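PDB 3L4A: odorant binding protein (AGAP010409-PA) from Anopheles gambiae, which probably binds small hydrophobic odorant molecules, as a secreted all-helical member of the insect PBP/GOBP family. Local coordinates for residues E5-I8 with E9-N13; H39-V42 with R43-L47. All coordinates share one frame; numbering follows the deposited sequence.

Contact 1 of 2, residues E5-I8 with E9-N13; sequences ESVI and ESCSN
Glu9 N, Ser10 N, Cys11 N and Ser12 N donate in turn to Glu5 O, Ser6 O, Val7 O and Ile8 O at 2.9 to 3.0 Å, four successive i to i+4 bonds of one alpha-helix. Along its outer side, in the conformer described (Ser10 has a second), a water joins two hydroxyls a turn apart, 2.7 Å from Ser6 OG and 2.8 Å from Ser10 OG. On a separate side Glu9 CG turns back over the preceding turn, 3.2 Å from Glu5 O. A further bend at chi2 (-60°) brings Glu9 OE1 alongside Ile8 CG2; Lys24 and Arg28 form salt bridges with the two carboxylate oxygens and probably offset their charge. In one of two conformers, Ser12 chi1 (78°) lets Ser12 OG donate to Glu9 O at 2.7 Å; Asn13 N reaches that oxygen from the same face of the carbonyl plane, so two donors then grip it. On the inner side Val7 CG1 lies 4.1 Å from Cys11 SG, and both side chains pack against Ile45 of helix 36-48. Polar on its serine and glutamate sides, with valine and a disulfide cysteine inside, this is an amphipathic N-terminal helix of the odorant-binding protein fold.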
loop_
_atom_site.group_PDB
_atom_site.type_symbol
_atom_site.label_atom_id
_atom_site.label_comp_id
_atom_site.label_asym_id
_atom_site.label_seq_id
_atom_site.Cartn_x
_atom_site.Cartn_y
_atom_site.Cartn_z
ATOM N N GLU A 5 -12.692 7.618 2.988
ATOM C CA GLU A 5 -12.924 7.943 4.395
ATOM C C GLU A 5 -13.270 6.712 5.222
ATOM O O GLU A 5 -12.716 6.507 6.301
ATOM C CB GLU A 5 -14.062 8.962 4.515
ATOM C CG GLU A 5 -15.300 8.595 3.701
ATOM C CD GLU A 5 -16.581 9.202 4.247
ATOM O OE1 GLU A 5 -16.534 9.849 5.314
ATOM O OE2 GLU A 5 -17.639 9.027 3.608
ATOM N N SER A 6 -14.199 5.907 4.715
ATOM C CA SER A 6 -14.718 4.760 5.453
ATOM C C SER A 6 -13.602 3.802 5.864
ATOM O O SER A 6 -13.535 3.358 7.013
ATOM C CB SER A 6 -15.763 4.028 4.605
ATOM O OG SER A 6 -16.249 2.877 5.260
ATOM N N VAL A 7 -12.726 3.491 4.917
ATOM C CA VAL A 7 -11.634 2.557 5.163
ATOM C C VAL A 7 -10.595 3.128 6.132
ATOM O O VAL A 7 -10.053 2.400 6.962
ATOM C CB VAL A 7 -10.983 2.102 3.837
ATOM C CG1 VAL A 7 -9.728 1.312 4.099
ATOM C CG2 VAL A 7 -11.963 1.270 3.031
ATOM N N ILE A 8 -10.339 4.431 6.057
ATOM C CA ILE A 8 -9.421 5.062 7.002
ATOM C C ILE A 8 -9.950 4.941 8.435
ATOM O O ILE A 8 -9.221 4.567 9.364
ATOM C CB ILE A 8 -9.161 6.542 6.655
ATOM C CG1 ILE A 8 -8.251 6.645 5.429
ATOM C CG2 ILE A 8 -8.533 7.258 7.840
ATOM C CD1 ILE A 8 -8.093 8.058 4.908
ATOM N N GLU A 9 -11.233 5.238 8.615
ATOM C CA GLU A 9 -11.820 5.150 9.941
ATOM C C GLU A 9 -11.831 3.712 10.462
ATOM O O GLU A 9 -11.454 3.453 11.600
ATOM C CB GLU A 9 -13.234 5.738 9.939
ATOM C CG GLU A 9 -13.301 7.153 9.359
ATOM C CD GLU A 9 -12.450 8.130 10.132
ATOM O OE1 GLU A 9 -11.845 9.024 9.505
ATOM O OE2 GLU A 9 -12.374 7.996 11.369
ATOM N N SER A 10 -12.250 2.766 9.621
ATOM C CA SER A 10 -12.304 1.375 10.050
ATOM C C SER A 10 -10.914 0.830 10.364
ATOM O O SER A 10 -10.725 0.120 11.343
ATOM C CB SER A 10 -13.005 0.519 8.999
ATOM O OG SER A 10 -14.357 0.933 8.875
ATOM N N CYS A 11 -9.940 1.162 9.528
ATOM C CA CYS A 11 -8.580 0.703 9.787
ATOM C C CYS A 11 -7.975 1.350 11.038
ATOM O O CYS A 11 -7.179 0.731 11.737
ATOM C CB CYS A 11 -7.690 0.885 8.563
ATOM S SG CYS A 11 -7.962 -0.405 7.319
ATOM N N SER A 12 -8.363 2.587 11.324
ATOM C CA SER A 12 -7.888 3.230 12.539
ATOM C C SER A 12 -8.421 2.494 13.766
ATOM O O SER A 12 -7.772 2.463 14.808
ATOM C CB SER A 12 -8.278 4.708 12.577
ATOM O OG SER A 12 -9.636 4.875 12.949
ATOM N N ASN A 13 -9.592 1.879 13.636
ATOM C CA ASN A 13 -10.136 1.100 14.735
ATOM C C ASN A 13 -9.593 -0.317 14.806
ATOM O O ASN A 13 -9.414 -0.859 15.896
ATOM C CB ASN A 13 -11.661 1.109 14.687
ATOM C CG ASN A 13 -12.221 2.414 15.180
ATOM O OD1 ASN A 13 -11.716 2.977 16.155
ATOM N ND2 ASN A 13 -13.247 2.921 14.507
HETATM O O HOH W 1 -15.259 0.526 6.250
#

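Contact 2 of 2, residues H39-V42 with R43-L47; sequences HCFV and RCIGL
Phe41 and Ile45, one turn apart, make the main side-chain contact. Ile45 CG1 sits over one face of the Phe41 ring, off-centre toward its rim, 4.0 Å from the ring centroid and 25° off the normal: a CH-pi contact. The ring atom nearest to Ile45 CG1 is Phe41 CE2, at 3.7 Å, while Ile45 CD1 reaches on to Phe41 CZ at 3.9 Å. Phe41 CG stands anti to the backbone N (chi1 -177°), laying the ring forward along the helix toward Ile45. Beneath the pair, Ile45 N donates to Phe41 O at 2.9 Å; the bonds from Arg43 N to His39 O, Cys44 N to Cys40 O and Gly46 N to Val42 O continue the same i to i+4 pattern. On another flank Arg43 runs extended from CG to NE. Leu47 CD1 lies 3.6 Å above the centre of the Arg43 guanidinium plane, and a salt bridge from Arg43 NH2 to Asp54 holds the charged end. Farther out, Tyr27 stacks with Phe41, and Ile8 and Cys11 of helix 5-14 also touch that ring. At the start of the segment the His39 ring meets Tyr101 and is hydrogen-bonded through NE2 to Asp34. Cys40 and Cys44 bind covalently to Cys97 and Cys11, so a single turn carries two disulfides leading to different helices. Two cysteines spaced four residues apart on a central helix, each tied to a separate helix, are characteristic of the disulfide-braced insect odorant-binding protein fold.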
loop_
_atom_site.group_PDB
_atom_site.type_symbol
_atom_site.label_atom_id
_atom_site.label_comp_id
_atom_site.label_asym_id
_atom_site.label_seq_id
_atom_site.Cartn_x
_atom_site.Cartn_y
_atom_site.Cartn_z
ATOM N N HIS A 39 2.738 1.025 9.979
ATOM C CA HIS A 39 2.960 -0.198 9.208
ATOM C C HIS A 39 1.676 -1.009 9.151
ATOM O O HIS A 39 1.241 -1.445 8.083
ATOM C CB HIS A 39 4.051 -1.074 9.819
ATOM C CG HIS A 39 5.414 -0.462 9.794
ATOM N ND1 HIS A 39 6.470 -0.994 10.502
ATOM C CD2 HIS A 39 5.896 0.635 9.165
ATOM C CE1 HIS A 39 7.548 -0.256 10.301
ATOM N NE2 HIS A 39 7.228 0.739 9.494
ATOM N N CYS A 40 1.075 -1.234 10.311
ATOM C CA CYS A 40 -0.149 -2.014 10.371
ATOM C C CYS A 40 -1.330 -1.297 9.732
ATOM O O CYS A 40 -2.192 -1.934 9.128
ATOM C CB CYS A 40 -0.471 -2.427 11.810
ATOM S SG CYS A 40 0.676 -3.650 12.494
ATOM N N PHE A 41 -1.362 0.026 9.843
ATOM C CA PHE A 41 -2.406 0.810 9.200
ATOM C C PHE A 41 -2.349 0.647 7.675
ATOM O O PHE A 41 -3.375 0.432 7.027
ATOM C CB PHE A 41 -2.297 2.286 9.593
ATOM C CG PHE A 41 -3.397 3.137 9.028
ATOM C CD1 PHE A 41 -4.650 3.150 9.623
ATOM C CD2 PHE A 41 -3.189 3.907 7.896
ATOM C CE1 PHE A 41 -5.670 3.927 9.114
ATOM C CE2 PHE A 41 -4.207 4.686 7.372
ATOM C CZ PHE A 41 -5.454 4.693 7.982
ATOM N N VAL A 42 -1.149 0.760 7.111
ATOM C CA VAL A 42 -0.967 0.605 5.676
ATOM C C VAL A 42 -1.360 -0.802 5.228
ATOM O O VAL A 42 -2.040 -0.976 4.215
ATOM C CB VAL A 42 0.473 0.939 5.284
ATOM C CG1 VAL A 42 0.779 0.415 3.882
ATOM C CG2 VAL A 42 0.684 2.445 5.395
ATOM N N ARG A 43 -0.971 -1.810 5.996
ATOM C CA ARG A 43 -1.426 -3.169 5.712
ATOM C C ARG A 43 -2.955 -3.235 5.672
ATOM O O ARG A 43 -3.538 -3.805 4.756
ATOM C CB ARG A 43 -0.893 -4.156 6.742
ATOM C CG ARG A 43 -1.470 -5.556 6.593
ATOM C CD ARG A 43 -0.775 -6.527 7.518
ATOM N NE ARG A 43 -1.370 -7.861 7.460
ATOM C CZ ARG A 43 -2.379 -8.257 8.229
ATOM N NH1 ARG A 43 -2.896 -7.428 9.130
ATOM N NH2 ARG A 43 -2.860 -9.485 8.107
ATOM N N CYS A 44 -3.604 -2.659 6.677
ATOM C CA CYS A 44 -5.056 -2.703 6.773
ATOM C C CYS A 44 -5.717 -2.062 5.558
ATOM O O CYS A 44 -6.646 -2.620 4.982
ATOM C CB CYS A 44 -5.509 -2.009 8.061
ATOM S SG CYS A 44 -7.297 -2.046 8.323
ATOM N N ILE A 45 -5.248 -0.877 5.172
ATOM C CA ILE A 45 -5.831 -0.178 4.025
ATOM C C ILE A 45 -5.638 -1.003 2.751
ATOM O O ILE A 45 -6.548 -1.137 1.926
ATOM C CB ILE A 45 -5.200 1.215 3.829
ATOM C CG1 ILE A 45 -5.494 2.123 5.031
ATOM C CG2 ILE A 45 -5.684 1.836 2.524
ATOM C CD1 ILE A 45 -6.944 2.312 5.326
ATOM N N GLY A 46 -4.452 -1.576 2.595
ATOM C CA GLY A 46 -4.167 -2.385 1.427
ATOM C C GLY A 46 -5.064 -3.604 1.358
ATOM O O GLY A 46 -5.571 -3.952 0.290
ATOM N N LEU A 47 -5.262 -4.267 2.493
ATOM C CA LEU A 47 -6.155 -5.424 2.533
ATOM C C LEU A 47 -7.598 -5.041 2.229
ATOM O O LEU A 47 -8.262 -5.709 1.437
ATOM C CB LEU A 47 -6.078 -6.116 3.895
ATOM C CG LEU A 47 -4.749 -6.793 4.227
ATOM C CD1 LEU A 47 -4.758 -7.291 5.664
ATOM C CD2 LEU A 47 -4.475 -7.946 3.253
#

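Contacts 1 and 2 follow one another along the chain, on helices 5-14 and 36-48, and their centres lie 10 Å apart. The covalent join is the disulfide, with Cys11 SG 2.0 Å from Cys44 SG. Around it the two helices pack together: Val7 CG1 meets Ile45 CD1, and Phe41 CE1 lies 3.6 Å from Ile8 O. Ile45 thus belongs to both the CH-pi pair within its own helix and the interface between helices. Contact 2 is the more central: its centre is about 7 Å from the centre of the chain, against about 15 Å for the centre of contact 1. Its Val42 side chain lies about 5 Å from a bound glycerol, probably from the crystallisation liquor.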